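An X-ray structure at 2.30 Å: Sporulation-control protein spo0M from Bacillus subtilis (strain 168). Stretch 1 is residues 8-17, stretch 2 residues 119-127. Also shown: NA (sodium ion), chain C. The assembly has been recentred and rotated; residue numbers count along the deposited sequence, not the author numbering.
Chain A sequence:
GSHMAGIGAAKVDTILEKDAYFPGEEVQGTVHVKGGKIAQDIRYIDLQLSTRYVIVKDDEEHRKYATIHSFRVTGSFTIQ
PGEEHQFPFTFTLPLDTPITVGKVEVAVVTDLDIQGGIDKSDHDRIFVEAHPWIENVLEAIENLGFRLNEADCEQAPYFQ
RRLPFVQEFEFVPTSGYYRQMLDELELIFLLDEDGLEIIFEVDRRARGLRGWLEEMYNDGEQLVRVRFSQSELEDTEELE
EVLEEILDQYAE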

# COMPACT_ATOMS: atom_id res chain seq x y z
N GLY A 8 -22.51 -32.10 19.07
CA GLY A 8 -22.32 -31.51 20.39
C GLY A 8 -20.96 -30.83 20.51
O GLY A 8 -20.42 -30.71 21.62
N ALA A 9 -20.38 -30.42 19.37
CA ALA A 9 -19.03 -29.82 19.27
C ALA A 9 -18.89 -28.33 19.63
O ALA A 9 -19.89 -27.61 19.73
CB ALA A 9 -18.48 -30.05 17.87
N ALA A 10 -17.65 -27.87 19.79
CA ALA A 10 -17.39 -26.47 20.16
C ALA A 10 -17.91 -25.53 19.07
O ALA A 10 -17.82 -25.82 17.88
CB ALA A 10 -15.91 -26.23 20.40
N LYS A 11 -18.50 -24.42 19.51
CA LYS A 11 -19.23 -23.53 18.62
C LYS A 11 -18.76 -22.07 18.71
O LYS A 11 -18.44 -21.56 19.79
CB LYS A 11 -20.73 -23.64 18.95
CG LYS A 11 -21.47 -22.30 18.97
CD LYS A 11 -22.80 -22.36 19.76
CE LYS A 11 -23.43 -20.96 19.73
NZ LYS A 11 -22.53 -19.90 20.36
N VAL A 12 -18.70 -21.38 17.58
CA VAL A 12 -18.33 -19.98 17.60
C VAL A 12 -19.37 -19.16 16.85
O VAL A 12 -19.88 -19.58 15.84
CB VAL A 12 -16.90 -19.75 17.03
CG1 VAL A 12 -16.81 -20.18 15.57
CG2 VAL A 12 -16.49 -18.32 17.23
N ASP A 13 -19.73 -18.01 17.40
CA ASP A 13 -20.72 -17.13 16.81
C ASP A 13 -20.28 -15.67 16.98
O ASP A 13 -20.21 -15.20 18.10
CB ASP A 13 -22.09 -17.38 17.48
CG ASP A 13 -23.23 -16.65 16.80
OD1 ASP A 13 -23.10 -16.26 15.62
OD2 ASP A 13 -24.29 -16.49 17.45
N THR A 14 -20.03 -14.95 15.89
CA THR A 14 -19.60 -13.55 15.99
C THR A 14 -20.80 -12.65 15.72
O THR A 14 -21.56 -12.89 14.79
CB THR A 14 -18.46 -13.21 15.01
OG1 THR A 14 -17.29 -13.95 15.35
CG2 THR A 14 -18.13 -11.73 15.05
N ILE A 15 -20.97 -11.62 16.53
CA ILE A 15 -22.09 -10.71 16.36
C ILE A 15 -21.58 -9.28 16.38
O ILE A 15 -21.00 -8.83 17.37
CB ILE A 15 -23.17 -10.93 17.49
CG1 ILE A 15 -23.59 -12.40 17.56
CG2 ILE A 15 -24.40 -10.03 17.29
CD1 ILE A 15 -24.40 -12.76 18.82
N LEU A 16 -21.72 -8.60 15.25
CA LEU A 16 -21.37 -7.19 15.12
C LEU A 16 -22.51 -6.33 15.63
O LEU A 16 -23.65 -6.76 15.60
CB LEU A 16 -21.05 -6.85 13.67
CG LEU A 16 -20.19 -7.90 12.97
CD1 LEU A 16 -20.21 -7.67 11.47
CD2 LEU A 16 -18.76 -7.92 13.52
N GLU A 17 -22.23 -5.10 16.05
CA GLU A 17 -23.33 -4.26 16.52
C GLU A 17 -24.12 -3.70 15.35
O GLU A 17 -25.33 -3.53 15.46
CB GLU A 17 -22.82 -3.11 17.39
CG GLU A 17 -22.21 -3.50 18.72
CD GLU A 17 -21.64 -2.29 19.45
OE1 GLU A 17 -21.82 -1.15 18.95
OE2 GLU A 17 -21.07 -2.47 20.55
N ASP A 119 -10.70 -26.86 13.33
CA ASP A 119 -10.86 -25.44 13.62
C ASP A 119 -12.29 -25.03 13.31
O ASP A 119 -13.00 -25.74 12.60
CB ASP A 119 -9.83 -24.62 12.83
CG ASP A 119 -8.38 -24.92 13.26
OD1 ASP A 119 -8.14 -25.42 14.40
OD2 ASP A 119 -7.49 -24.65 12.43
N LYS A 120 -12.76 -23.96 13.95
CA LYS A 120 -14.13 -23.49 13.75
C LYS A 120 -14.15 -22.13 13.12
O LYS A 120 -13.22 -21.33 13.29
CB LYS A 120 -14.90 -23.45 15.07
CG LYS A 120 -15.15 -24.82 15.68
CD LYS A 120 -16.13 -25.60 14.80
CE LYS A 120 -16.43 -26.98 15.36
NZ LYS A 120 -15.22 -27.84 15.30
N SER A 121 -15.22 -21.81 12.41
CA SER A 121 -15.24 -20.54 11.74
C SER A 121 -16.59 -19.87 11.79
O SER A 121 -17.58 -20.52 12.07
CB SER A 121 -14.78 -20.73 10.28
OG SER A 121 -15.60 -21.69 9.63
N ASP A 122 -16.61 -18.57 11.54
CA ASP A 122 -17.87 -17.88 11.31
C ASP A 122 -17.70 -16.86 10.17
O ASP A 122 -16.61 -16.41 9.91
CB ASP A 122 -18.36 -17.18 12.56
CG ASP A 122 -19.79 -16.73 12.45
OD1 ASP A 122 -20.48 -17.19 11.51
OD2 ASP A 122 -20.25 -15.94 13.30
N HIS A 123 -18.81 -16.48 9.53
CA HIS A 123 -18.82 -15.55 8.40
C HIS A 123 -19.95 -14.52 8.58
O HIS A 123 -21.13 -14.88 8.66
CB HIS A 123 -19.00 -16.34 7.10
CG HIS A 123 -19.18 -15.49 5.87
ND1 HIS A 123 -18.16 -15.24 4.98
CD2 HIS A 123 -20.28 -14.88 5.36
CE1 HIS A 123 -18.62 -14.50 3.99
NE2 HIS A 123 -19.90 -14.26 4.20
N ASP A 124 -19.59 -13.24 8.63
CA ASP A 124 -20.58 -12.18 8.73
C ASP A 124 -20.34 -11.16 7.61
O ASP A 124 -19.37 -10.42 7.61
CB ASP A 124 -20.48 -11.47 10.09
CG ASP A 124 -20.88 -12.38 11.26
OD1 ASP A 124 -19.97 -13.09 11.77
OD2 ASP A 124 -22.08 -12.40 11.66
N ARG A 125 -21.23 -11.10 6.66
CA ARG A 125 -21.14 -10.07 5.66
C ARG A 125 -21.33 -8.69 6.26
O ARG A 125 -22.12 -8.52 7.18
CB ARG A 125 -22.16 -10.35 4.58
CG ARG A 125 -22.01 -11.74 4.03
CD ARG A 125 -23.42 -12.16 3.72
NE ARG A 125 -23.99 -11.09 2.91
CZ ARG A 125 -24.99 -11.25 2.04
NH1 ARG A 125 -25.58 -12.43 1.96
NH2 ARG A 125 -25.45 -10.23 1.33
N ILE A 126 -20.61 -7.71 5.73
CA ILE A 126 -20.94 -6.32 6.04
C ILE A 126 -21.15 -5.50 4.78
O ILE A 126 -20.58 -5.77 3.71
CB ILE A 126 -19.86 -5.66 6.91
CG1 ILE A 126 -18.51 -5.63 6.21
CG2 ILE A 126 -19.70 -6.42 8.20
CD1 ILE A 126 -17.55 -4.63 6.85
N PHE A 127 -22.06 -4.54 4.87
CA PHE A 127 -22.27 -3.66 3.75
C PHE A 127 -21.37 -2.46 4.02
O PHE A 127 -21.42 -1.88 5.11
CB PHE A 127 -23.74 -3.27 3.61
CG PHE A 127 -24.66 -4.45 3.38
CD1 PHE A 127 -24.78 -5.02 2.12
CD2 PHE A 127 -25.39 -5.00 4.42
CE1 PHE A 127 -25.60 -6.11 1.91
CE2 PHE A 127 -26.23 -6.09 4.21
CZ PHE A 127 -26.34 -6.64 2.96
NA NA C . -21.92 -14.38 12.75
O HOH W 1 -22.57 -15.42 11.18

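Two strands, 11-16 and 120-127, run the same way at 23° to one another, yet no backbone-to-backbone hydrogen bond joins them; side chains and a sodium ion fill the gap, and 430 Å² is buried in all, with Lys120 (70 Å²) and Val12 (64 Å²) the most covered residues. Before the first strand begins, Ala9 CB touches the long arm of Lys120, 4.5 Å from Lys120 CE, and the same CE packs against the next carbonyl, 3.1 Å from Ala10 O. Val12 points toward stretch 2 and packs CG1 against the aliphatic base of Lys120, 3.8 Å from its CB. Toward stretch 1 Lys120 presents its aliphatic chain, while NZ is hydrogen-bonded just outside the two stretches.

CA-to-CB of Asp13 points away, yet its OD1 comes within 3.7 Å of Asp122 OD2. At Thr14 the backbone does the polar work across the contact, while OG1 is hydrogen-bonded elsewhere in the structure. Thr14 N donates to Asp122 OD2 (2.8 Å, 173°), a nearly straight bond. The same OD2 binds NA at 2.4 Å, so one carboxylate oxygen serves both strand and metal. Thr14 O also binds NA, at 2.6 Å; Asp124 grips NA with OD1 at 2.5 Å and OD2 at 2.3 Å. The metal lets this carbonyl and the carboxylate, all acceptors, sit close together. Water 1 is a further ligand, its oxygen 2.0 Å from NA. It also donates hydrogen bonds to Asp122 OD1 and His123 O.

Ile15 faces away. Leu16 closes the contact with apolar packing, CD1 lying 3.5 Å from CG2 of buried Ile126.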